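Local structure of biliverdin reductase (Synechocystis sp., 5B3T) at residues 105-110 with 128-133. The protein probably catalyses the NAD(P)H-dependent reduction of the tetrapyrrole biliverdin, a product of heme degradation, as a cyanobacterial member of the Gfo/Idh/MocA family. Residues are numbered along the deposited sequence; the frame is centred on the assembly and turned at random.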
ATOM      1  N   TYR A 105       2.493  -0.583   2.512  1.00 14.87           N
ATOM      2  CA  TYR A 105       2.613   0.804   2.066  1.00 15.35           C
ATOM      3  C   TYR A 105       1.370   1.586   2.499  1.00 14.91           C
ATOM      4  O   TYR A 105       0.260   1.071   2.397  1.00 15.16           O
ATOM      5  CB  TYR A 105       2.795   0.858   0.548  1.00 14.78           C
ATOM      6  CG  TYR A 105       3.199   2.215   0.033  1.00 14.53           C
ATOM      7  CD1 TYR A 105       4.534   2.598   0.005  1.00 14.03           C
ATOM      8  CD2 TYR A 105       2.247   3.121  -0.415  1.00 14.06           C
ATOM      9  CE1 TYR A 105       4.909   3.841  -0.459  1.00 15.50           C
ATOM     10  CE2 TYR A 105       2.612   4.370  -0.877  1.00 14.66           C
ATOM     11  CZ  TYR A 105       3.944   4.724  -0.900  1.00 14.56           C
ATOM     12  OH  TYR A 105       4.311   5.965  -1.363  1.00 12.66           O
ATOM     13  N   PRO A 106       1.539   2.833   2.975  1.00 14.38           N
ATOM     14  CA  PRO A 106       2.668   3.772   2.924  1.00 13.31           C
ATOM     15  C   PRO A 106       3.853   3.489   3.839  1.00 15.77           C
ATOM     16  O   PRO A 106       3.723   2.854   4.887  1.00 13.77           O
ATOM     17  CB  PRO A 106       2.019   5.092   3.335  1.00 14.70           C
ATOM     18  CG  PRO A 106       0.981   4.675   4.310  1.00 14.24           C
ATOM     19  CD  PRO A 106       0.433   3.370   3.788  1.00 14.17           C
ATOM     20  N   LEU A 107       5.015   3.998   3.424  1.00 15.02           N
ATOM     21  CA  LEU A 107       6.220   3.930   4.242  1.00 16.04           C
ATOM     22  C   LEU A 107       6.298   5.100   5.216  1.00 15.54           C
ATOM     23  O   LEU A 107       6.655   4.912   6.385  1.00 15.55           O
ATOM     24  CB  LEU A 107       7.456   3.896   3.338  1.00 16.63           C
ATOM     25  CG  LEU A 107       8.832   4.224   3.925  1.00 15.47           C
ATOM     26  CD1 LEU A 107       9.216   3.232   5.011  1.00 16.83           C
ATOM     27  CD2 LEU A 107       9.877   4.234   2.813  1.00 18.55           C
ATOM     28  N   ALA A 108       5.965   6.305   4.760  1.00 14.79           N
ATOM     29  CA  ALA A 108       6.061   7.504   5.588  1.00 15.97           C
ATOM     30  C   ALA A 108       5.271   8.619   4.910  1.00 16.32           C
ATOM     31  O   ALA A 108       4.738   8.451   3.808  1.00 15.64           O
ATOM     32  CB  ALA A 108       7.518   7.912   5.812  1.00 16.10           C
ATOM     33  N   LEU A 109       5.209   9.770   5.582  1.00 16.82           N
ATOM     34  CA  LEU A 109       4.460  10.910   5.065  1.00 17.53           C
ATOM     35  C   LEU A 109       5.256  11.715   4.045  1.00 19.48           C
ATOM     36  O   LEU A 109       4.661  12.366   3.179  1.00 17.80           O
ATOM     37  CB  LEU A 109       4.028  11.817   6.219  1.00 17.12           C
ATOM     38  CG  LEU A 109       2.977  11.257   7.180  1.00 18.30           C
ATOM     39  CD1 LEU A 109       2.905  12.099   8.447  1.00 20.88           C
ATOM     40  CD2 LEU A 109       1.622  11.201   6.494  1.00 17.22           C
ATOM     41  N   THR A 110       6.585  11.706   4.137  1.00 17.90           N
ATOM     42  CA  THR A 110       7.431  12.464   3.225  1.00 17.67           C
ATOM     43  C   THR A 110       8.624  11.613   2.817  1.00 18.27           C
ATOM     44  O   THR A 110       9.016  10.686   3.528  1.00 16.51           O
ATOM     45  CB  THR A 110       7.941  13.775   3.848  1.00 18.54           C
ATOM     46  OG1 THR A 110       8.889  13.479   4.880  1.00 19.89           O
ATOM     47  CG2 THR A 110       6.798  14.588   4.439  1.00 20.03           C
ATOM     48  N   LEU A 128      13.977  -3.286   7.181  1.00 18.15           N
ATOM     49  CA  LEU A 128      12.894  -2.359   6.869  1.00 19.05           C
ATOM     50  C   LEU A 128      12.362  -2.756   5.500  1.00 18.84           C
ATOM     51  O   LEU A 128      13.003  -2.484   4.479  1.00 19.08           O
ATOM     52  CB  LEU A 128      13.359  -0.902   6.879  1.00 16.69           C
ATOM     53  CG  LEU A 128      12.295   0.119   6.461  1.00 18.45           C
ATOM     54  CD1 LEU A 128      11.129   0.123   7.439  1.00 15.70           C
ATOM     55  CD2 LEU A 128      12.896   1.509   6.343  1.00 20.47           C
ATOM     56  N   HIS A 129      11.206  -3.413   5.484  1.00 17.50           N
ATOM     57  CA  HIS A 129      10.649  -4.011   4.281  1.00 17.31           C
ATOM     58  C   HIS A 129       9.241  -3.480   4.064  1.00 18.32           C
ATOM     59  O   HIS A 129       8.419  -3.495   4.986  1.00 16.16           O
ATOM     60  CB  HIS A 129      10.642  -5.538   4.399  1.00 16.56           C
ATOM     61  CG  HIS A 129       9.997  -6.237   3.245  1.00 18.83           C
ATOM     62  ND1 HIS A 129      10.506  -6.191   1.966  1.00 19.47           N
ATOM     63  CD2 HIS A 129       8.891  -7.016   3.183  1.00 18.55           C
ATOM     64  CE1 HIS A 129       9.736  -6.906   1.163  1.00 20.96           C
ATOM     65  NE2 HIS A 129       8.749  -7.417   1.878  1.00 20.70           N
ATOM     66  N   VAL A 130       8.966  -3.008   2.850  1.00 16.64           N
ATOM     67  CA  VAL A 130       7.671  -2.436   2.502  1.00 17.03           C
ATOM     68  C   VAL A 130       7.175  -3.096   1.224  1.00 18.41           C
ATOM     69  O   VAL A 130       7.920  -3.202   0.243  1.00 18.71           O
ATOM     70  CB  VAL A 130       7.748  -0.908   2.311  1.00 17.30           C
ATOM     71  CG1 VAL A 130       6.373  -0.344   1.961  1.00 15.13           C
ATOM     72  CG2 VAL A 130       8.305  -0.238   3.555  1.00 17.09           C
ATOM     73  N   GLU A 131       5.921  -3.540   1.237  1.00 17.02           N
ATOM     74  CA  GLU A 131       5.237  -3.976   0.031  1.00 17.96           C
ATOM     75  C   GLU A 131       3.880  -3.291  -0.050  1.00 16.98           C
ATOM     76  O   GLU A 131       3.398  -2.691   0.915  1.00 14.93           O
ATOM     77  CB  GLU A 131       5.067  -5.501  -0.018  1.00 18.25           C
ATOM     78  CG  GLU A 131       5.976  -6.199  -1.030  1.00 20.65           C
ATOM     79  CD  GLU A 131       5.703  -5.801  -2.481  1.00 25.24           C
ATOM     80  OE1 GLU A 131       4.714  -5.085  -2.752  1.00 21.96           O
ATOM     81  OE2 GLU A 131       6.486  -6.214  -3.363  1.00 31.52           O
ATOM     82  N   HIS A 132       3.268  -3.386  -1.228  1.00 17.23           N
ATOM     83  CA  HIS A 132       1.963  -2.779  -1.497  1.00 16.62           C
ATOM     84  C   HIS A 132       1.138  -3.835  -2.230  1.00 16.89           C
ATOM     85  O   HIS A 132       1.106  -3.866  -3.463  1.00 16.79           O
ATOM     86  CB  HIS A 132       2.113  -1.499  -2.307  1.00 15.18           C
ATOM     87  CG  HIS A 132       0.892  -0.634  -2.309  1.00 16.13           C
ATOM     88  ND1 HIS A 132       0.760   0.463  -3.131  1.00 15.29           N
ATOM     89  CD2 HIS A 132      -0.252  -0.702  -1.585  1.00 15.80           C
ATOM     90  CE1 HIS A 132      -0.411   1.035  -2.914  1.00 15.71           C
ATOM     91  NE2 HIS A 132      -1.044   0.347  -1.982  1.00 16.96           N
ATOM     92  N   ILE A 133       0.478  -4.702  -1.459  1.00 15.77           N
ATOM     93  CA  ILE A 133      -0.201  -5.874  -1.993  1.00 16.70           C
ATOM     94  C   ILE A 133      -1.708  -5.801  -1.790  1.00 16.89           C
ATOM     95  O   ILE A 133      -2.475  -6.275  -2.636  1.00 15.07           O
ATOM     96  CB  ILE A 133       0.368  -7.167  -1.367  1.00 16.09           C
ATOM     97  CG1 ILE A 133       1.861  -7.290  -1.668  1.00 17.31           C
ATOM     98  CG2 ILE A 133      -0.374  -8.399  -1.873  1.00 16.91           C
ATOM     99  CD1 ILE A 133       2.557  -8.398  -0.903  1.00 18.19           C
TER
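At the C-terminal edge of the parallel Rossmann sheet, strand 100-104 runs out into the loop 105-110, and its neighbour 128-131, an outermost strand of that sheet, reaches its end beside it. Helix 111-124 makes the connection in between, a beta-alpha-beta crossover. One last rung of sheet pairing survives past strand 100-104: Tyr105 N donates to Glu131 O at 2.8 Å, with the N-H nearly straight at 166° and the oxygen met almost along its C=O axis. Glu131 also folds its own carboxylate back, OE1 taking the amide of His132 at 2.7 Å through its anti lone pair.

The Tyr105 side chain runs outward from CB, which sits over one face of the His132 imidazole, 4.1 Å from the ring centroid, a CH-pi contact. With CG anti to the backbone N (chi1 -168°), the ring then heads away from the strand. CD1 brings its edge against Val130 CG1 at 4.0 Å, while CD2 passes obliquely by His132 ND1, the two ring planes inclined at 34°. Pro106 CB covers one face of the Tyr105 ring near its rim, 4.2 Å above the plane, placed there by the cis peptide that turns the chain. The side chain also packs on Ser311 and Ala314 of helix 309-325, and its ring makes a cation-pi contact with Arg191. Tyr105 binds NADP(+), absent from this model; Pro106 O accepts a hydrogen bond from another cofactor-binding residue, His87.

His132 has a polar tie too: ND1 hydrogen-bonds Ser187 OG. Toward the start of strand 128-131 the contact is purely apolar. Leu107 crosses Val130 at about a right angle, and its CD1 touches two alternate residues of the strand, lying 3.9 Å from Val130 CG2 and 4.3 Å from Leu128 CD2.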